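Local coordinates for protein serine protease pet (Escherichia coli, PDB 4OM9) that is an autotransporter enterotoxin of enteroaggregative Escherichia coli that carries a serine protease of clan PA on a beta-helix and probably cleaves host alpha-fodrin, at residues 867-872 / 903-908; 875-880 / 918-923; 896-901 / 928-933. All coordinates share one frame; numbering follows the deposited sequence.

Contact 1: residues 867-872 / 903-908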
loop_
_atom_site.group_PDB
_atom_site.type_symbol
_atom_site.label_atom_id
_atom_site.label_comp_id
_atom_site.label_asym_id
_atom_site.label_seq_id
_atom_site.Cartn_x
_atom_site.Cartn_y
_atom_site.Cartn_z
ATOM N N LYS A 867 2.383 -45.560 28.504
ATOM C CA LYS A 867 1.636 -45.284 29.735
ATOM C C LYS A 867 1.379 -43.811 30.067
ATOM O O LYS A 867 1.278 -42.967 29.179
ATOM C CB LYS A 867 2.350 -45.944 30.922
ATOM C CG LYS A 867 2.113 -47.448 31.045
ATOM C CD LYS A 867 2.864 -48.249 29.993
ATOM C CE LYS A 867 4.368 -48.189 30.209
ATOM N NZ LYS A 867 4.780 -48.900 31.451
ATOM N N LEU A 868 1.274 -43.540 31.368
ATOM C CA LEU A 868 0.825 -42.260 31.913
ATOM C C LEU A 868 -0.562 -41.891 31.396
ATOM O O LEU A 868 -0.701 -41.348 30.303
ATOM C CB LEU A 868 1.817 -41.137 31.596
ATOM C CG LEU A 868 1.392 -39.762 32.128
ATOM C CD1 LEU A 868 1.117 -39.822 33.624
ATOM C CD2 LEU A 868 2.437 -38.706 31.819
ATOM N N GLU A 869 -1.583 -42.197 32.191
ATOM C CA GLU A 869 -2.965 -41.903 31.824
ATOM C C GLU A 869 -3.599 -40.934 32.821
ATOM O O GLU A 869 -2.892 -40.326 33.626
ATOM C CB GLU A 869 -3.781 -43.195 31.732
ATOM C CG GLU A 869 -3.502 -44.037 30.489
ATOM C CD GLU A 869 -2.111 -44.648 30.472
ATOM O OE1 GLU A 869 -1.680 -45.112 29.401
ATOM O OE2 GLU A 869 -1.448 -44.673 31.526
ATOM N N GLY A 870 -4.922 -40.788 32.768
ATOM C CA GLY A 870 -5.604 -39.772 33.556
ATOM C C GLY A 870 -6.806 -40.231 34.364
ATOM O O GLY A 870 -7.073 -41.425 34.475
ATOM N N ALA A 871 -7.535 -39.267 34.926
ATOM C CA ALA A 871 -8.670 -39.550 35.808
ATOM C C ALA A 871 -9.994 -39.677 35.042
ATOM O O ALA A 871 -10.166 -39.073 33.983
ATOM C CB ALA A 871 -8.780 -38.468 36.878
ATOM N N ASN A 872 -10.897 -40.492 35.594
ATOM C CA ASN A 872 -12.232 -40.790 35.046
ATOM C C ASN A 872 -12.229 -41.716 33.826
ATOM O O ASN A 872 -12.213 -42.937 33.977
ATOM C CB ASN A 872 -12.983 -39.499 34.698
ATOM C CG ASN A 872 -14.190 -39.274 35.585
ATOM O OD1 ASN A 872 -15.271 -39.800 35.324
ATOM N ND2 ASN A 872 -14.012 -38.488 36.642
ATOM N N LYS A 903 -4.471 -48.110 37.273
ATOM C CA LYS A 903 -5.477 -48.976 36.682
ATOM C C LYS A 903 -6.806 -48.245 36.589
ATOM O O LYS A 903 -7.533 -48.374 35.607
ATOM C CB LYS A 903 -5.635 -50.248 37.508
ATOM C CG LYS A 903 -6.612 -51.251 36.931
ATOM C CD LYS A 903 -5.895 -52.273 36.068
ATOM C CE LYS A 903 -4.898 -53.093 36.884
ATOM N NZ LYS A 903 -4.125 -54.046 36.036
ATOM N N ASP A 904 -7.110 -47.462 37.617
ATOM C CA ASP A 904 -8.333 -46.676 37.660
ATOM C C ASP A 904 -8.274 -45.497 36.689
ATOM O O ASP A 904 -8.666 -44.374 37.025
ATOM C CB ASP A 904 -8.584 -46.171 39.078
ATOM C CG ASP A 904 -7.308 -45.760 39.781
ATOM O OD1 ASP A 904 -6.392 -45.262 39.100
ATOM O OD2 ASP A 904 -7.212 -45.954 41.013
ATOM N N VAL A 905 -7.776 -45.761 35.486
ATOM C CA VAL A 905 -7.721 -44.768 34.427
ATOM C C VAL A 905 -8.823 -45.062 33.416
ATOM O O VAL A 905 -8.810 -44.549 32.303
ATOM C CB VAL A 905 -6.346 -44.752 33.747
ATOM C CG1 VAL A 905 -5.281 -44.297 34.737
ATOM C CG2 VAL A 905 -6.008 -46.124 33.194
ATOM N N PHE A 906 -9.762 -45.915 33.825
ATOM C CA PHE A 906 -11.013 -46.164 33.110
ATOM C C PHE A 906 -12.069 -46.582 34.134
ATOM O O PHE A 906 -12.666 -47.649 34.015
ATOM C CB PHE A 906 -10.847 -47.246 32.036
ATOM C CG PHE A 906 -9.824 -46.912 30.987
ATOM C CD1 PHE A 906 -10.149 -46.100 29.916
ATOM C CD2 PHE A 906 -8.532 -47.395 31.079
ATOM C CE1 PHE A 906 -9.205 -45.785 28.951
ATOM C CE2 PHE A 906 -7.584 -47.086 30.121
ATOM C CZ PHE A 906 -7.921 -46.282 29.056
ATOM N N LYS A 907 -12.288 -45.717 35.127
ATOM C CA LYS A 907 -13.083 -46.016 36.324
ATOM C C LYS A 907 -14.435 -46.687 36.053
ATOM O O LYS A 907 -15.025 -46.520 34.983
ATOM C CB LYS A 907 -13.313 -44.726 37.127
ATOM C CG LYS A 907 -13.732 -44.958 38.578
ATOM C CD LYS A 907 -14.186 -43.675 39.258
ATOM C CE LYS A 907 -14.711 -43.958 40.659
ATOM N NZ LYS A 907 -15.126 -42.715 41.360
ATOM N N THR A 908 -14.914 -47.441 37.042
ATOM C CA THR A 908 -16.152 -48.211 36.920
ATOM C C THR A 908 -17.410 -47.350 37.036
ATOM O O THR A 908 -17.835 -46.986 38.137
ATOM C CB THR A 908 -16.224 -49.324 37.983
ATOM O OG1 THR A 908 -14.993 -50.057 37.999
ATOM C CG2 THR A 908 -17.376 -50.274 37.680
#

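Contact 2: residues 875-880 / 918-923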
loop_
_atom_site.group_PDB
_atom_site.type_symbol
_atom_site.label_atom_id
_atom_site.label_comp_id
_atom_site.label_asym_id
_atom_site.label_seq_id
_atom_site.Cartn_x
_atom_site.Cartn_y
_atom_site.Cartn_z
ATOM N N LEU A 875 -13.684 -46.515 28.847
ATOM C CA LEU A 875 -13.331 -47.466 27.796
ATOM C C LEU A 875 -14.503 -48.392 27.487
ATOM O O LEU A 875 -14.584 -49.502 28.009
ATOM C CB LEU A 875 -12.098 -48.283 28.197
ATOM C CG LEU A 875 -11.327 -49.010 27.089
ATOM C CD1 LEU A 875 -9.826 -48.887 27.311
ATOM C CD2 LEU A 875 -11.729 -50.475 27.009
ATOM N N LEU A 876 -15.259 -48.123 26.391
ATOM C CA LEU A 876 -16.453 -48.907 25.819
ATOM C C LEU A 876 -16.417 -49.905 24.530
ATOM O O LEU A 876 -15.376 -50.468 24.305
ATOM C CB LEU A 876 -17.586 -47.922 25.602
ATOM C CG LEU A 876 -18.084 -47.202 26.839
ATOM C CD1 LEU A 876 -18.195 -48.195 27.966
ATOM C CD2 LEU A 876 -17.185 -46.053 27.243
ATOM N N VAL A 877 -17.520 -50.124 23.733
ATOM C CA VAL A 877 -17.628 -51.172 22.604
ATOM C C VAL A 877 -18.887 -51.411 21.643
ATOM O O VAL A 877 -19.971 -51.122 22.080
ATOM C CB VAL A 877 -17.624 -52.579 23.214
ATOM C CG1 VAL A 877 -16.293 -52.964 23.834
ATOM C CG2 VAL A 877 -18.803 -52.745 24.160
ATOM N N ASP A 878 -18.771 -52.035 20.430
ATOM C CA ASP A 878 -19.946 -52.667 19.666
ATOM C C ASP A 878 -19.939 -53.418 18.228
ATOM O O ASP A 878 -18.965 -53.381 17.510
ATOM C CB ASP A 878 -21.216 -51.850 19.793
ATOM C CG ASP A 878 -22.304 -52.586 20.582
ATOM O OD1 ASP A 878 -22.248 -52.611 21.825
ATOM O OD2 ASP A 878 -23.225 -53.139 19.959
ATOM N N PHE A 879 -21.064 -54.065 17.837
ATOM C CA PHE A 879 -21.169 -55.426 17.208
ATOM C C PHE A 879 -21.904 -55.800 15.871
ATOM O O PHE A 879 -22.242 -54.935 15.094
ATOM C CB PHE A 879 -21.781 -56.373 18.242
ATOM C CG PHE A 879 -21.032 -56.450 19.537
ATOM C CD1 PHE A 879 -19.658 -56.527 19.555
ATOM C CD2 PHE A 879 -21.713 -56.459 20.731
ATOM C CE1 PHE A 879 -18.984 -56.598 20.744
ATOM C CE2 PHE A 879 -21.045 -56.538 21.919
ATOM C CZ PHE A 879 -19.680 -56.609 21.926
ATOM N N ILE A 880 -22.139 -57.118 15.645
ATOM C CA ILE A 880 -22.922 -57.651 14.533
ATOM C C ILE A 880 -23.213 -59.144 14.716
ATOM O O ILE A 880 -23.480 -59.842 13.741
ATOM C CB ILE A 880 -22.220 -57.443 13.164
ATOM C CG1 ILE A 880 -20.716 -57.217 13.342
ATOM C CG2 ILE A 880 -22.853 -56.287 12.402
ATOM C CD1 ILE A 880 -19.996 -56.854 12.064
ATOM N N VAL A 918 -26.487 -54.894 23.882
ATOM C CA VAL A 918 -25.435 -55.835 24.245
ATOM C C VAL A 918 -24.328 -55.153 25.040
ATOM O O VAL A 918 -23.582 -54.338 24.502
ATOM C CB VAL A 918 -24.823 -56.500 23.001
ATOM C CG1 VAL A 918 -24.054 -57.746 23.400
ATOM C CG2 VAL A 918 -25.910 -56.847 21.997
ATOM N N THR A 919 -24.219 -55.494 26.319
ATOM C CA THR A 919 -23.225 -54.872 27.187
ATOM C C THR A 919 -22.313 -55.896 27.850
ATOM O O THR A 919 -22.667 -56.474 28.874
ATOM C CB THR A 919 -23.891 -54.022 28.286
ATOM O OG1 THR A 919 -24.871 -54.809 28.976
ATOM C CG2 THR A 919 -24.561 -52.796 27.681
ATOM N N PRO A 920 -21.131 -56.123 27.261
ATOM C CA PRO A 920 -20.107 -56.992 27.848
ATOM C C PRO A 920 -19.297 -56.243 28.900
ATOM O O PRO A 920 -19.462 -55.030 29.029
ATOM C CB PRO A 920 -19.226 -57.371 26.648
ATOM C CG PRO A 920 -19.915 -56.790 25.425
ATOM C CD PRO A 920 -20.743 -55.657 25.923
ATOM N N GLU A 921 -18.437 -56.944 29.636
ATOM C CA GLU A 921 -17.578 -56.288 30.618
ATOM C C GLU A 921 -16.103 -56.440 30.256
ATOM O O GLU A 921 -15.770 -56.616 29.089
ATOM C CB GLU A 921 -17.847 -56.824 32.025
ATOM C CG GLU A 921 -19.119 -56.266 32.654
ATOM C CD GLU A 921 -19.122 -54.746 32.730
ATOM O OE1 GLU A 921 -18.072 -54.161 33.070
ATOM O OE2 GLU A 921 -20.173 -54.133 32.442
ATOM N N ILE A 922 -15.223 -56.361 31.251
ATOM C CA ILE A 922 -13.792 -56.198 30.990
ATOM C C ILE A 922 -12.884 -56.975 31.940
ATOM O O ILE A 922 -13.277 -58.001 32.490
ATOM C CB ILE A 922 -13.393 -54.709 31.070
ATOM C CG1 ILE A 922 -13.908 -54.095 32.376
ATOM C CG2 ILE A 922 -13.918 -53.941 29.861
ATOM C CD1 ILE A 922 -13.530 -52.640 32.581
ATOM N N LYS A 923 -11.663 -56.472 32.114
ATOM C CA LYS A 923 -10.697 -57.056 33.042
ATOM C C LYS A 923 -9.830 -55.980 33.693
ATOM O O LYS A 923 -10.144 -54.791 33.624
ATOM C CB LYS A 923 -9.805 -58.074 32.324
ATOM C CG LYS A 923 -9.295 -59.220 33.193
ATOM C CD LYS A 923 -10.062 -60.510 32.951
ATOM C CE LYS A 923 -11.475 -60.456 33.514
ATOM N NZ LYS A 923 -11.488 -60.389 35.003
#

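Contact 3: residues 896-901 / 928-933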
loop_
_atom_site.group_PDB
_atom_site.type_symbol
_atom_site.label_atom_id
_atom_site.label_comp_id
_atom_site.label_asym_id
_atom_site.label_seq_id
_atom_site.Cartn_x
_atom_site.Cartn_y
_atom_site.Cartn_z
ATOM N N LYS A 896 -2.714 -52.115 25.473
ATOM C CA LYS A 896 -1.411 -52.746 25.686
ATOM C C LYS A 896 -0.410 -51.820 26.383
ATOM O O LYS A 896 0.647 -51.515 25.829
ATOM C CB LYS A 896 -0.816 -53.218 24.352
ATOM C CG LYS A 896 -1.087 -54.680 24.004
ATOM C CD LYS A 896 -0.113 -55.168 22.941
ATOM C CE LYS A 896 -0.357 -56.620 22.564
ATOM N NZ LYS A 896 -1.604 -56.799 21.770
ATOM N N ALA A 897 -0.738 -51.386 27.598
ATOM C CA ALA A 897 0.154 -50.534 28.383
ATOM C C ALA A 897 0.854 -51.329 29.485
ATOM O O ALA A 897 0.243 -51.648 30.506
ATOM C CB ALA A 897 -0.616 -49.371 28.981
ATOM N N PRO A 898 2.145 -51.646 29.279
ATOM C CA PRO A 898 2.950 -52.488 30.178
ATOM C C PRO A 898 3.085 -51.948 31.604
ATOM O O PRO A 898 3.384 -50.770 31.792
ATOM C CB PRO A 898 4.321 -52.527 29.487
ATOM C CG PRO A 898 4.325 -51.363 28.551
ATOM C CD PRO A 898 2.911 -51.224 28.096
ATOM N N GLU A 899 2.860 -52.821 32.586
ATOM C CA GLU A 899 2.967 -52.504 34.016
ATOM C C GLU A 899 2.008 -51.396 34.460
ATOM O O GLU A 899 1.277 -51.560 35.439
ATOM C CB GLU A 899 4.410 -52.128 34.374
ATOM C CG GLU A 899 4.565 -51.451 35.730
ATOM C CD GLU A 899 4.778 -49.954 35.607
ATOM O OE1 GLU A 899 5.255 -49.508 34.542
ATOM O OE2 GLU A 899 4.467 -49.223 36.569
ATOM N N ASN A 900 2.042 -50.273 33.746
ATOM C CA ASN A 900 1.127 -49.147 33.933
ATOM C C ASN A 900 1.300 -48.416 35.259
ATOM O O ASN A 900 1.619 -49.016 36.285
ATOM C CB ASN A 900 -0.325 -49.609 33.789
ATOM C CG ASN A 900 -1.248 -48.485 33.371
ATOM O OD1 ASN A 900 -0.813 -47.506 32.767
ATOM N ND2 ASN A 900 -2.529 -48.618 33.693
ATOM N N THR A 901 1.093 -47.103 35.216
ATOM C CA THR A 901 1.153 -46.267 36.406
ATOM C C THR A 901 0.090 -46.714 37.397
ATOM O O THR A 901 0.380 -46.967 38.566
ATOM C CB THR A 901 0.948 -44.779 36.069
ATOM O OG1 THR A 901 1.681 -44.447 34.884
ATOM C CG2 THR A 901 1.416 -43.900 37.218
ATOM N N ASP A 928 1.670 -60.584 30.815
ATOM C CA ASP A 928 2.718 -59.812 31.495
ATOM C C ASP A 928 2.221 -58.489 32.081
ATOM O O ASP A 928 1.123 -58.417 32.635
ATOM C CB ASP A 928 3.909 -59.558 30.553
ATOM C CG ASP A 928 3.507 -58.895 29.245
ATOM O OD1 ASP A 928 3.160 -59.627 28.294
ATOM O OD2 ASP A 928 3.550 -57.647 29.162
ATOM N N GLY A 929 3.042 -57.450 31.961
ATOM C CA GLY A 929 2.714 -56.148 32.512
ATOM C C GLY A 929 1.686 -55.379 31.706
ATOM O O GLY A 929 1.073 -54.439 32.214
ATOM N N LYS A 930 1.507 -55.761 30.447
ATOM C CA LYS A 930 0.516 -55.115 29.595
ATOM C C LYS A 930 -0.884 -55.284 30.182
ATOM O O LYS A 930 -1.506 -56.337 30.043
ATOM C CB LYS A 930 0.580 -55.679 28.174
ATOM C CG LYS A 930 1.895 -55.400 27.459
ATOM C CD LYS A 930 2.015 -56.211 26.178
ATOM C CE LYS A 930 3.294 -55.881 25.420
ATOM N NZ LYS A 930 3.281 -54.497 24.870
ATOM N N SER A 931 -1.360 -54.242 30.857
ATOM C CA SER A 931 -2.667 -54.267 31.503
ATOM C C SER A 931 -3.784 -54.153 30.478
ATOM O O SER A 931 -4.215 -53.054 30.157
ATOM C CB SER A 931 -2.782 -53.131 32.520
ATOM O OG SER A 931 -1.512 -52.567 32.799
ATOM N N VAL A 932 -4.256 -55.283 29.965
ATOM C CA VAL A 932 -5.264 -55.268 28.910
ATOM C C VAL A 932 -6.687 -55.204 29.452
ATOM O O VAL A 932 -6.905 -55.130 30.660
ATOM C CB VAL A 932 -5.150 -56.508 28.007
ATOM C CG1 VAL A 932 -3.726 -56.664 27.501
ATOM C CG2 VAL A 932 -5.596 -57.752 28.759
ATOM N N TRP A 933 -7.647 -55.220 28.533
ATOM C CA TRP A 933 -9.072 -55.245 28.854
ATOM C C TRP A 933 -9.752 -56.361 28.035
ATOM O O TRP A 933 -9.428 -56.541 26.861
ATOM C CB TRP A 933 -9.705 -53.880 28.555
ATOM C CG TRP A 933 -9.743 -52.888 29.712
ATOM C CD1 TRP A 933 -10.844 -52.514 30.425
ATOM C CD2 TRP A 933 -8.641 -52.132 30.259
ATOM N NE1 TRP A 933 -10.503 -51.587 31.381
ATOM C CE2 TRP A 933 -9.166 -51.338 31.302
ATOM C CE3 TRP A 933 -7.281 -52.059 29.974
ATOM C CZ2 TRP A 933 -8.360 -50.486 32.060
ATOM C CZ3 TRP A 933 -6.489 -51.205 30.729
ATOM C CH2 TRP A 933 -7.032 -50.432 31.758
#

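Contact 1: residues 867-872 / 903-908
Asp904 only skirts Gly870: their carbonyl O atoms, two acceptors, stand 4.2 Å apart with no bond between them. The weight of the contact falls on Val905, the next residue and a buried one. Its CG1 is anti to the carbonyl carbon (chi1 -65°) and lies between two atoms of the other segment, 3.5 Å from Glu869 CB and 3.4 Å from Gly870 O. Val905 CG2 is farther back, 4.0 Å from Glu869 CB. The same carbonyl oxygen is also approached by the valine backbone, Val905 CA standing 3.4 Å from Gly870 O in a CA-H...O contact. Glu869 meets the valine through CB; its chain bends at chi2, and the carboxylate leads away from Val905 toward Asn900. Phe906 adds little through its ring, which meets Trp933 edge-to-face; its CA lies 3.6 Å from Asn872 O in a second CA-H...O contact. Lys907 then closes the contact with its single hydrogen bond, from Lys907 N to Asn872 O at 3.0 Å. The donor sits nearly along the C=O axis (164°), but the N-H is itself bent, at 139°. Lys907 CB rests beside the same oxygen, while the rest of the side chain extends away. Neither segment is a regular strand: one valine and one backbone bond join two irregular loops, an arrangement consistent with the C-terminal end of the beta-helical stalk of an autotransporter passenger domain.

Contact 2: residues 875-880 / 918-923
Phe879, Val918 and Pro920 form the apolar heart of the contact, with Val877 at one side. The phenylalanine meets both partners with its ring edge: Val918 CB and Pro920 CG lie in the plane of the ring, and neither sits over a face. Pro920 and Phe879 reach toward each other tip to tip, Pro920 CG coming to 3.5 Å from Phe879 CZ. Val918 crosses the ring obliquely farther along the same edge, its CG1 at 3.6 Å from Phe879 CE2. Its chi1 of -163°, with CG1 anti to the backbone N, sets this methyl rather than CG2 against the ring edge. Val877 and Pro920 slide past each other in opposite directions; Val877 CG2 is 3.9 Å from Pro920 CD, so the proline ring touches the valine with one atom and the phenylalanine chiefly with the next.

The polar side is thin. Asp878 OD1 approaches Val918 O to 3.5 Å, but both atoms are acceptors, so the approach is no bond and is probably mildly unfavourable. No hydrogen bond crosses between the segments, and the backbones stay well apart: the nearest CA atoms, those of Asp878 and Val918, are 7.8 Å from each other. The backbone bonds of Asp878 go instead to Met852 and Thr854, and Phe879 also touches Thr854.

Two irregular loops thus meet through side chains across a gap between their backbones, in the C-terminal region beyond the last regular strand (794-796) of the beta-helical passenger domain.

Contact 3: residues 896-901 / 928-933
Ser931 and Ala897 join 896-901 to a segment that makes two turns in succession, an Asx turn at Asp928 and an inverse gamma turn centred on Ser931, in the irregular C-terminal region that ends the beta-helical passenger. The serine hydroxyl lies between Ala897 O and the CB of Asn900. Its OG is 3.0 Å from Ala897 O and 3.2 Å from Gly929 O, within hydrogen-bonding distance of both carbonyls, and its proton cannot be assigned to either. From the other segment Asn900 CB presses on the hydroxyl, Asn900 CB to Ser931 OG being 3.3 Å; chi1 of -155° sets the CG of Asn900 anti to the backbone N, and CB comes nearer to OG than CG or ND2 does. Ala897 O also receives the backbone of the serine: Ser931 N donates to it at 3.1 Å in a nearly straight bond (164°), coming from well above the carbonyl plane.

The two lysines run across each other at the edge of the contact. Lys896 CD is met by both CD and NZ of Lys930, each at 4.0 Å, and Lys930 CG passes close to the CA of Pro898. Both chains are extended as far as CE and bend at the last torsion. Lys896 NZ and Lys930 NZ end 6.2 Å apart, where like charges probably repel mildly.

Gly929 meets Pro898 and Glu899 through its backbone. The modelled bond from Glu899 N to Gly929 O is too short to be trusted in detail. In the Asx turn, Asp928 OD2 accepts from Lys930 N at 3.1 Å, the N-H coming from above the carboxylate plane.

Overall arrangement
The three contacts share one end of the molecule, 57 to 63 Å from the centre of the chain, and their segments alternate along the sequence. Contacts 1 and 3 have centres about 12 Å apart and are bridged by a salt bridge, Lys867 NZ to Glu899 OE1 at 3.2 Å. Contact 2 lies about 18 Å from contact 1 and about 19 Å from contact 3, centre to centre. Aromatic residues join it to both: Phe906 CD1 of contact 1 packs 3.4 Å from Leu875 CB, and Trp933 NE1 of contact 3 lies 3.4 Å from Ile922 CD1. The serine protease domain is at the opposite, N-terminal end.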